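Local coordinates for protein catechol 1,2-dioxygenase (PDB 5TD3) that probably catalyses the oxygen-dependent intradiol ring cleavage of catechol to cis,cis-muconate, at residues P126-A132 against R190-R194. Numbering follows the deposited sequence.
Sequences PVRDGVA and RGAVR
Strand 127-129 is the edge strand of a five-stranded mixed sheet and runs parallel to strand 190-194, the axes 4.5 Å apart at closest approach and crossing at -32°. V127 pairs with A192, R128 with V193 and D129 with R194 (CA-CA 4.5, 5.0 and 4.8 Å). Backbone hydrogen bonds form the staggered parallel ladder: A192 N to P126 O (2.9 Å), R128 N to A192 O (2.9 Å), R194 N to R128 O (2.8 Å) and G130 N to R194 O (2.8 Å). CA-H...O contacts reinforce it, V127 CA to A192 O and V193 CA to R128 O, both 3.3 Å. G130 then turns the chain with positive phi (75/-49), which favours glycine; V131 N bonds D129 O (2.8 Å), and the chain enters strand 131-133 of the second sheet.

Apolar contacts lie on both faces. V127 (chi1 t) sets CG2 3.8 Å from A192 CB, beside L163. On the other face V193 (chi1 t) points between the sheets, its CG2 3.5 Å from A132 CB, with Y201 and F203 alongside.

Among polar side chains, D129 OD1 makes a weak, salt-bridged hydrogen bond to R194 NE (3.4 Å), while V127 CG1 lies over the guanidinium, 4.0 Å from R194 NH2. Water 1 joins P126 O (2.7 Å), A192 O (2.9 Å) and R128 NH1 (2.9 Å). R190 NH2 and NH1 hydrogen-bond S176 O and L120 O, the side chain about 8 Å from the bound zinc.

Main-chain bonding thus mainly sets the register of this dioxygenase beta-sandwich edge, glycine suiting the turn; the weak, exposed D129-R194 pair probably contributes less.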
ATOM      1  N   PRO A 126       8.593  27.839  16.171  1.00 29.84           N
ATOM      2  CA  PRO A 126       8.731  28.839  17.239  1.00 31.64           C
ATOM      3  C   PRO A 126       7.391  29.289  17.789  1.00 28.88           C
ATOM      4  O   PRO A 126       6.421  29.480  17.046  1.00 26.52           O
ATOM      5  CB  PRO A 126       9.469  29.995  16.557  1.00 38.77           C
ATOM      6  CG  PRO A 126       9.164  29.828  15.082  1.00 45.48           C
ATOM      7  CD  PRO A 126       9.075  28.343  14.869  1.00 31.99           C
ATOM      8  N   VAL A 127       7.340  29.372  19.117  1.00 27.37           N
ATOM      9  CA  VAL A 127       6.176  29.806  19.884  1.00 27.42           C
ATOM     10  C   VAL A 127       6.443  31.212  20.411  1.00 31.67           C
ATOM     11  O   VAL A 127       7.510  31.467  20.981  1.00 33.90           O
ATOM     12  CB  VAL A 127       5.889  28.843  21.046  1.00 28.45           C
ATOM     13  CG1 VAL A 127       4.676  29.310  21.841  1.00 39.33           C
ATOM     14  CG2 VAL A 127       5.683  27.437  20.533  1.00 31.09           C
ATOM     15  N   ARG A 128       5.502  32.128  20.191  1.00 27.96           N
ATOM     16  CA  ARG A 128       5.559  33.487  20.727  1.00 29.37           C
ATOM     17  C   ARG A 128       4.279  33.797  21.494  1.00 29.75           C
ATOM     18  O   ARG A 128       3.260  33.127  21.327  1.00 28.88           O
ATOM     19  CB  ARG A 128       5.782  34.548  19.634  1.00 39.03           C
ATOM     20  CG  ARG A 128       6.981  34.307  18.727  1.00 33.29           C
ATOM     21  CD  ARG A 128       7.062  35.358  17.624  1.00 36.69           C
ATOM     22  NE  ARG A 128       8.359  35.396  16.955  1.00 29.86           N
ATOM     23  CZ  ARG A 128       8.737  34.578  15.974  1.00 35.54           C
ATOM     24  NH1 ARG A 128       7.914  33.639  15.519  1.00 36.49           N
ATOM     25  NH2 ARG A 128       9.947  34.705  15.431  1.00 35.51           N
ATOM     26  N   ASP A 129       4.337  34.804  22.372  1.00 31.14           N
ATOM     27  CA  ASP A 129       3.121  35.298  23.013  1.00 31.70           C
ATOM     28  C   ASP A 129       2.374  36.274  22.108  1.00 39.51           C
ATOM     29  O   ASP A 129       2.948  37.263  21.638  1.00 32.72           O
ATOM     30  CB  ASP A 129       3.431  36.005  24.339  1.00 33.90           C
ATOM     31  CG  ASP A 129       3.779  35.050  25.457  1.00 43.72           C
ATOM     32  OD1 ASP A 129       3.486  33.848  25.353  1.00 41.63           O
ATOM     33  OD2 ASP A 129       4.325  35.526  26.474  1.00 53.65           O
ATOM     34  N   GLY A 130       1.089  36.011  21.891  1.00 32.38           N
ATOM     35  CA  GLY A 130       0.214  37.000  21.244  1.00 38.06           C
ATOM     36  C   GLY A 130       0.304  37.247  19.747  1.00 36.20           C
ATOM     37  O   GLY A 130      -0.722  37.258  19.059  1.00 30.99           O
ATOM     38  N   VAL A 131       1.507  37.457  19.224  1.00 31.44           N
ATOM     39  CA  VAL A 131       1.699  37.809  17.823  1.00 33.11           C
ATOM     40  C   VAL A 131       2.951  37.110  17.308  1.00 35.06           C
ATOM     41  O   VAL A 131       3.947  36.982  18.029  1.00 36.50           O
ATOM     42  CB  VAL A 131       1.787  39.339  17.647  1.00 43.75           C
ATOM     43  CG1 VAL A 131       2.824  39.929  18.586  1.00 48.75           C
ATOM     44  CG2 VAL A 131       2.090  39.706  16.205  1.00 40.40           C
ATOM     45  N   ALA A 132       2.899  36.634  16.066  1.00 31.72           N
ATOM     46  CA  ALA A 132       4.069  36.004  15.465  1.00 33.07           C
ATOM     47  C   ALA A 132       4.192  36.355  13.993  1.00 37.24           C
ATOM     48  O   ALA A 132       3.216  36.281  13.240  1.00 33.28           O
ATOM     49  CB  ALA A 132       4.028  34.484  15.623  1.00 30.71           C
ATOM     50  N   ARG A 190       5.771  28.629   9.427  1.00 21.68           N
ATOM     51  CA  ARG A 190       5.276  27.759  10.488  1.00 20.85           C
ATOM     52  C   ARG A 190       5.509  28.451  11.823  1.00 22.21           C
ATOM     53  O   ARG A 190       6.619  28.904  12.099  1.00 23.27           O
ATOM     54  CB  ARG A 190       5.994  26.401  10.482  1.00 20.72           C
ATOM     55  CG  ARG A 190       5.860  25.618   9.174  1.00 19.52           C
ATOM     56  CD  ARG A 190       6.657  24.332   9.217  1.00 19.73           C
ATOM     57  NE  ARG A 190       6.525  23.573   7.967  1.00 18.69           N
ATOM     58  CZ  ARG A 190       5.547  22.703   7.711  1.00 18.16           C
ATOM     59  NH1 ARG A 190       4.596  22.455   8.606  1.00 18.39           N
ATOM     60  NH2 ARG A 190       5.514  22.076   6.534  1.00 18.93           N
ATOM     61  N   GLY A 191       4.472  28.561  12.638  1.00 22.48           N
ATOM     62  CA  GLY A 191       4.692  29.231  13.910  1.00 23.76           C
ATOM     63  C   GLY A 191       3.509  29.016  14.823  1.00 23.91           C
ATOM     64  O   GLY A 191       2.429  28.620  14.385  1.00 29.20           O
ATOM     65  N   ALA A 192       3.704  29.370  16.086  1.00 25.17           N
ATOM     66  CA  ALA A 192       2.662  29.202  17.091  1.00 29.99           C
ATOM     67  C   ALA A 192       2.587  30.451  17.953  1.00 26.90           C
ATOM     68  O   ALA A 192       3.614  31.064  18.263  1.00 29.10           O
ATOM     69  CB  ALA A 192       2.907  27.969  17.975  1.00 30.35           C
ATOM     70  N   VAL A 193       1.359  30.850  18.278  1.00 33.28           N
ATOM     71  CA  VAL A 193       1.072  31.964  19.174  1.00 32.29           C
ATOM     72  C   VAL A 193       0.349  31.444  20.413  1.00 29.15           C
ATOM     73  O   VAL A 193      -0.583  30.634  20.302  1.00 29.94           O
ATOM     74  CB  VAL A 193       0.226  33.041  18.471  1.00 31.67           C
ATOM     75  CG1 VAL A 193      -0.354  34.007  19.487  1.00 35.06           C
ATOM     76  CG2 VAL A 193       1.067  33.787  17.453  1.00 30.50           C
ATOM     77  N   ARG A 194       0.783  31.904  21.589  1.00 30.54           N
ATOM     78  CA  ARG A 194       0.096  31.642  22.850  0.52 40.93           C
ATOM     79  C   ARG A 194      -0.789  32.840  23.176  1.00 35.94           C
ATOM     80  O   ARG A 194      -0.297  33.967  23.274  1.00 37.64           O
ATOM     81  CB  ARG A 194       1.096  31.395  23.981  0.52 44.55           C
ATOM     82  CG  ARG A 194       0.966  30.037  24.656  0.52 48.36           C
ATOM     83  CD  ARG A 194       1.740  29.999  25.969  0.52 48.68           C
ATOM     84  NE  ARG A 194       3.118  30.456  25.810  0.52 52.11           N
ATOM     85  CZ  ARG A 194       4.184  29.663  25.825  0.52 50.55           C
ATOM     86  NH1 ARG A 194       4.046  28.355  25.992  0.52 49.08           N
ATOM     87  NH2 ARG A 194       5.395  30.181  25.675  0.52 50.64           N
TER
HETATM   88  O   HOH W   1       5.726  32.056  16.530  1.00 25.46           O
HETATM   89  O   HOH W   2       5.079  32.041  24.185  1.00 50.08           O